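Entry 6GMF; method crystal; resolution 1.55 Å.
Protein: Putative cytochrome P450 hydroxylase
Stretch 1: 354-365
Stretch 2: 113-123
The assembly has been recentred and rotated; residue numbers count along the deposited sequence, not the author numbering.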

# COMPACT_ATOMS: atom_id res chain seq x y z
N LYS A 354 10.89 2.50 -7.70
CA LYS A 354 11.84 2.92 -8.80
C LYS A 354 13.23 2.38 -8.49
O LYS A 354 13.89 1.75 -9.36
CB LYS A 354 11.88 4.43 -8.92
CG LYS A 354 12.86 4.95 -9.97
CD LYS A 354 13.20 6.40 -9.79
CE LYS A 354 14.30 6.56 -8.76
NZ LYS A 354 15.01 7.86 -8.86
N VAL A 355 13.70 2.65 -7.27
CA VAL A 355 15.09 2.30 -6.99
C VAL A 355 15.26 0.77 -7.02
O VAL A 355 16.16 0.27 -7.64
CB VAL A 355 15.60 2.92 -5.69
CG1 VAL A 355 16.95 2.31 -5.30
CG2 VAL A 355 15.71 4.43 -5.79
N MET A 356 14.34 0.01 -6.40
CA MET A 356 14.52 -1.42 -6.33
C MET A 356 14.46 -2.01 -7.74
O MET A 356 15.25 -2.88 -8.09
CB MET A 356 13.45 -2.09 -5.46
CG MET A 356 13.73 -3.50 -5.09
SD MET A 356 15.18 -3.65 -4.03
CE MET A 356 16.36 -4.40 -5.15
N LEU A 357 13.53 -1.53 -8.57
CA LEU A 357 13.43 -2.08 -9.92
C LEU A 357 14.65 -1.64 -10.75
O LEU A 357 15.17 -2.45 -11.54
CB LEU A 357 12.11 -1.63 -10.55
CG LEU A 357 10.87 -2.32 -9.98
CD1 LEU A 357 9.66 -1.64 -10.53
CD2 LEU A 357 10.84 -3.82 -10.29
N GLU A 358 15.15 -0.42 -10.55
CA GLU A 358 16.38 0.03 -11.28
C GLU A 358 17.55 -0.92 -10.97
O GLU A 358 18.30 -1.34 -11.87
CB GLU A 358 16.82 1.44 -10.89
CG GLU A 358 16.11 2.55 -11.62
CD GLU A 358 16.42 3.93 -11.04
OE1 GLU A 358 16.93 4.02 -9.88
OE2 GLU A 358 16.15 4.92 -11.72
N VAL A 359 17.69 -1.30 -9.70
CA VAL A 359 18.79 -2.14 -9.30
C VAL A 359 18.56 -3.57 -9.80
O VAL A 359 19.48 -4.23 -10.32
CB VAL A 359 19.00 -2.04 -7.78
CG1 VAL A 359 20.04 -3.02 -7.27
CG2 VAL A 359 19.36 -0.61 -7.40
N LEU A 360 17.36 -4.11 -9.60
CA LEU A 360 17.10 -5.48 -10.08
C LEU A 360 17.33 -5.59 -11.59
O LEU A 360 17.97 -6.55 -12.08
CB LEU A 360 15.65 -5.85 -9.78
CG LEU A 360 15.35 -6.25 -8.34
CD1 LEU A 360 13.84 -6.18 -8.10
CD2 LEU A 360 15.88 -7.64 -8.04
N LEU A 361 16.77 -4.63 -12.32
CA LEU A 361 16.78 -4.68 -13.78
C LEU A 361 18.22 -4.55 -14.27
O LEU A 361 18.56 -5.17 -15.27
CB LEU A 361 15.91 -3.57 -14.36
CG LEU A 361 14.40 -3.77 -14.23
CD1 LEU A 361 13.62 -2.74 -15.04
CD2 LEU A 361 13.98 -5.17 -14.61
N ALA A 362 19.02 -3.69 -13.61
CA ALA A 362 20.41 -3.44 -14.04
C ALA A 362 21.29 -4.66 -13.74
O ALA A 362 22.10 -5.07 -14.54
CB ALA A 362 20.96 -2.22 -13.37
N ARG A 363 21.12 -5.25 -12.55
CA ARG A 363 22.05 -6.28 -12.10
C ARG A 363 21.63 -7.70 -12.49
O ARG A 363 22.47 -8.57 -12.52
CB ARG A 363 22.24 -6.14 -10.60
CG ARG A 363 23.02 -4.88 -10.27
CD ARG A 363 23.28 -4.76 -8.80
NE ARG A 363 24.14 -5.82 -8.29
CZ ARG A 363 24.32 -6.07 -7.00
NH1 ARG A 363 23.81 -5.25 -6.09
NH2 ARG A 363 25.01 -7.13 -6.64
N LEU A 364 20.35 -7.96 -12.73
CA LEU A 364 19.92 -9.31 -13.07
C LEU A 364 19.87 -9.43 -14.59
O LEU A 364 19.40 -8.50 -15.24
CB LEU A 364 18.54 -9.61 -12.48
CG LEU A 364 18.48 -10.16 -11.05
CD1 LEU A 364 19.33 -9.37 -10.08
CD2 LEU A 364 17.04 -10.21 -10.56
N GLY A 365 20.32 -10.57 -15.12
CA GLY A 365 20.20 -10.89 -16.55
C GLY A 365 18.75 -11.18 -16.88
O GLY A 365 17.87 -10.50 -16.37
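Stretch 2 113-123: IAHELVDGLRG

The helical part of residues 113-123, which begins earlier in the chain, packs against the helix of residues 354-363, far away in sequence. The two run in broadly the same direction, their axes crossing at -41° and approaching to 9.2 Å. The backbones are tightest near the start of the contact, where the CA atoms of Met 356 and Ala 114 are 5.4 Å apart; one turn later the CA atoms of Leu 360 and Val 118 are separated by 6.9 Å. Stretch 2 is helical where it enters at Ile 113, and Asp 119 to Arg 122 form a type I turn, with Arg 122 extended and Gly 123 at positive phi.

The close approach is made at Ala 114, whose methyl points toward stretch 1. Its CB lies 3.7 Å from Val 359 CG2, 3.7 Å from Met 356 CE and 4.0 Å from Val 355 CG1, so that this small side chain is covered by three larger ones. The CA-to-CB bond of Met 356 points sideways to stretch 2, but the end of the side chain comes nearer: the SD atom lies 4.2 Å from Leu 117 CD1, and CE reaches Val 118 CG2 at 3.8 Å.

Val 118, one turn on, is the principal bump. With chi1 in the t well, it sits as a knob in a hollow formed by Met 356, Val 359, Leu 360 and Arg 363. Its CG2 meets Val 359 CG1 at 3.8 Å and Leu 360 CD2 at 4.0 Å, while its CG1 lies over one face of the Arg 363 guanidinium, 3.6 Å from CZ. Beyond the hollow, Leu 364 CD1 also touches Val 118 CG1, at 3.8 Å.

His 115 supplies a flat surface for Val 359. The imidazole (chi1 -80°) turns its face to the valine, whose CG1 stands 3.8 Å from the ring centroid, only 18° off the normal, in a CH-pi contact.

Arg 363 closes the interface near the C-terminal end of its helix, reaching past Val 118 to the polar flank of stretch 2. Its NH1 donates to His 115 O at 2.9 Å and to His 115 ND1 at 3.2 Å, and its NH2 forms a short salt bridge with Asp 119 OD1, at 2.6 Å. The carboxylate is thus joined to the arginine at the guanidinium edge, leaving a face free for the valine methyl. Within the turn, Arg 122 NE bonds to Asp 119 O at 3.0 Å, and Arg 122 CD comes within 4.1 Å of Arg 363 NH2.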

# COMPACT_ATOMS: atom_id res chain seq x y z
N ILE A 113 20.42 0.01 0.06
CA ILE A 113 19.64 -1.15 0.56
C ILE A 113 19.32 -2.04 -0.64
O ILE A 113 19.46 -3.21 -0.53
CB ILE A 113 18.38 -0.64 1.27
CG1 ILE A 113 18.76 0.08 2.56
CG2 ILE A 113 17.41 -1.76 1.55
CD1 ILE A 113 17.62 0.81 3.20
N ALA A 114 18.92 -1.44 -1.75
CA ALA A 114 18.60 -2.24 -2.94
C ALA A 114 19.81 -3.07 -3.36
O ALA A 114 19.67 -4.22 -3.64
CB ALA A 114 18.10 -1.35 -4.05
N HIS A 115 20.98 -2.45 -3.40
CA HIS A 115 22.20 -3.16 -3.82
C HIS A 115 22.53 -4.29 -2.84
O HIS A 115 22.92 -5.32 -3.29
CB HIS A 115 23.32 -2.15 -4.08
CG HIS A 115 23.21 -1.49 -5.41
ND1 HIS A 115 23.47 -2.14 -6.58
CD2 HIS A 115 22.86 -0.24 -5.76
CE1 HIS A 115 23.29 -1.32 -7.58
NE2 HIS A 115 22.91 -0.17 -7.10
N GLU A 116 22.36 -4.06 -1.55
CA GLU A 116 22.65 -5.11 -0.55
C GLU A 116 21.69 -6.28 -0.73
O GLU A 116 22.11 -7.41 -0.61
CB GLU A 116 22.36 -4.59 0.85
CG GLU A 116 23.34 -3.57 1.32
CD GLU A 116 23.06 -3.11 2.73
OE1 GLU A 116 22.33 -3.83 3.42
OE2 GLU A 116 23.54 -2.00 3.11
N LEU A 117 20.43 -5.98 -0.98
CA LEU A 117 19.45 -7.07 -1.18
C LEU A 117 19.84 -7.87 -2.42
O LEU A 117 19.78 -9.07 -2.38
CB LEU A 117 18.04 -6.49 -1.29
CG LEU A 117 17.52 -5.89 0.01
CD1 LEU A 117 16.21 -5.18 -0.22
CD2 LEU A 117 17.35 -6.96 1.07
N VAL A 118 20.26 -7.20 -3.48
CA VAL A 118 20.66 -7.94 -4.71
C VAL A 118 21.99 -8.66 -4.45
O VAL A 118 22.14 -9.73 -4.94
CB VAL A 118 20.66 -7.07 -5.97
CG1 VAL A 118 21.18 -7.83 -7.17
CG2 VAL A 118 19.25 -6.58 -6.24
N ASP A 119 22.85 -8.13 -3.58
CA ASP A 119 24.10 -8.85 -3.21
C ASP A 119 23.76 -10.22 -2.61
O ASP A 119 24.51 -11.10 -2.84
CB ASP A 119 24.94 -8.03 -2.24
CG ASP A 119 25.66 -6.87 -2.89
OD1 ASP A 119 25.63 -6.78 -4.10
OD2 ASP A 119 26.17 -6.03 -2.16
N GLY A 120 22.69 -10.34 -1.84
CA GLY A 120 22.28 -11.63 -1.28
C GLY A 120 21.86 -12.63 -2.34
O GLY A 120 21.73 -13.78 -1.99
N LEU A 121 21.68 -12.20 -3.59
CA LEU A 121 21.25 -13.12 -4.63
C LEU A 121 22.48 -13.70 -5.39
O LEU A 121 22.30 -14.59 -6.24
CB LEU A 121 20.32 -12.36 -5.58
CG LEU A 121 19.11 -11.69 -4.92
CD1 LEU A 121 18.21 -11.08 -5.96
CD2 LEU A 121 18.33 -12.71 -4.11
N ARG A 122 23.68 -13.17 -5.18
CA ARG A 122 24.86 -13.57 -5.98
C ARG A 122 25.13 -15.06 -5.75
O ARG A 122 24.97 -15.58 -4.62
CB ARG A 122 26.09 -12.73 -5.63
CG ARG A 122 26.09 -11.33 -6.22
CD ARG A 122 27.21 -10.48 -5.64
NE ARG A 122 27.15 -10.40 -4.18
CZ ARG A 122 28.08 -9.84 -3.43
NH1 ARG A 122 29.05 -9.14 -4.01
NH2 ARG A 122 28.05 -9.98 -2.12
N GLY A 123 25.50 -15.74 -6.86
CA GLY A 123 25.89 -17.15 -6.87
C GLY A 123 24.69 -18.07 -6.93
O GLY A 123 24.87 -19.28 -6.96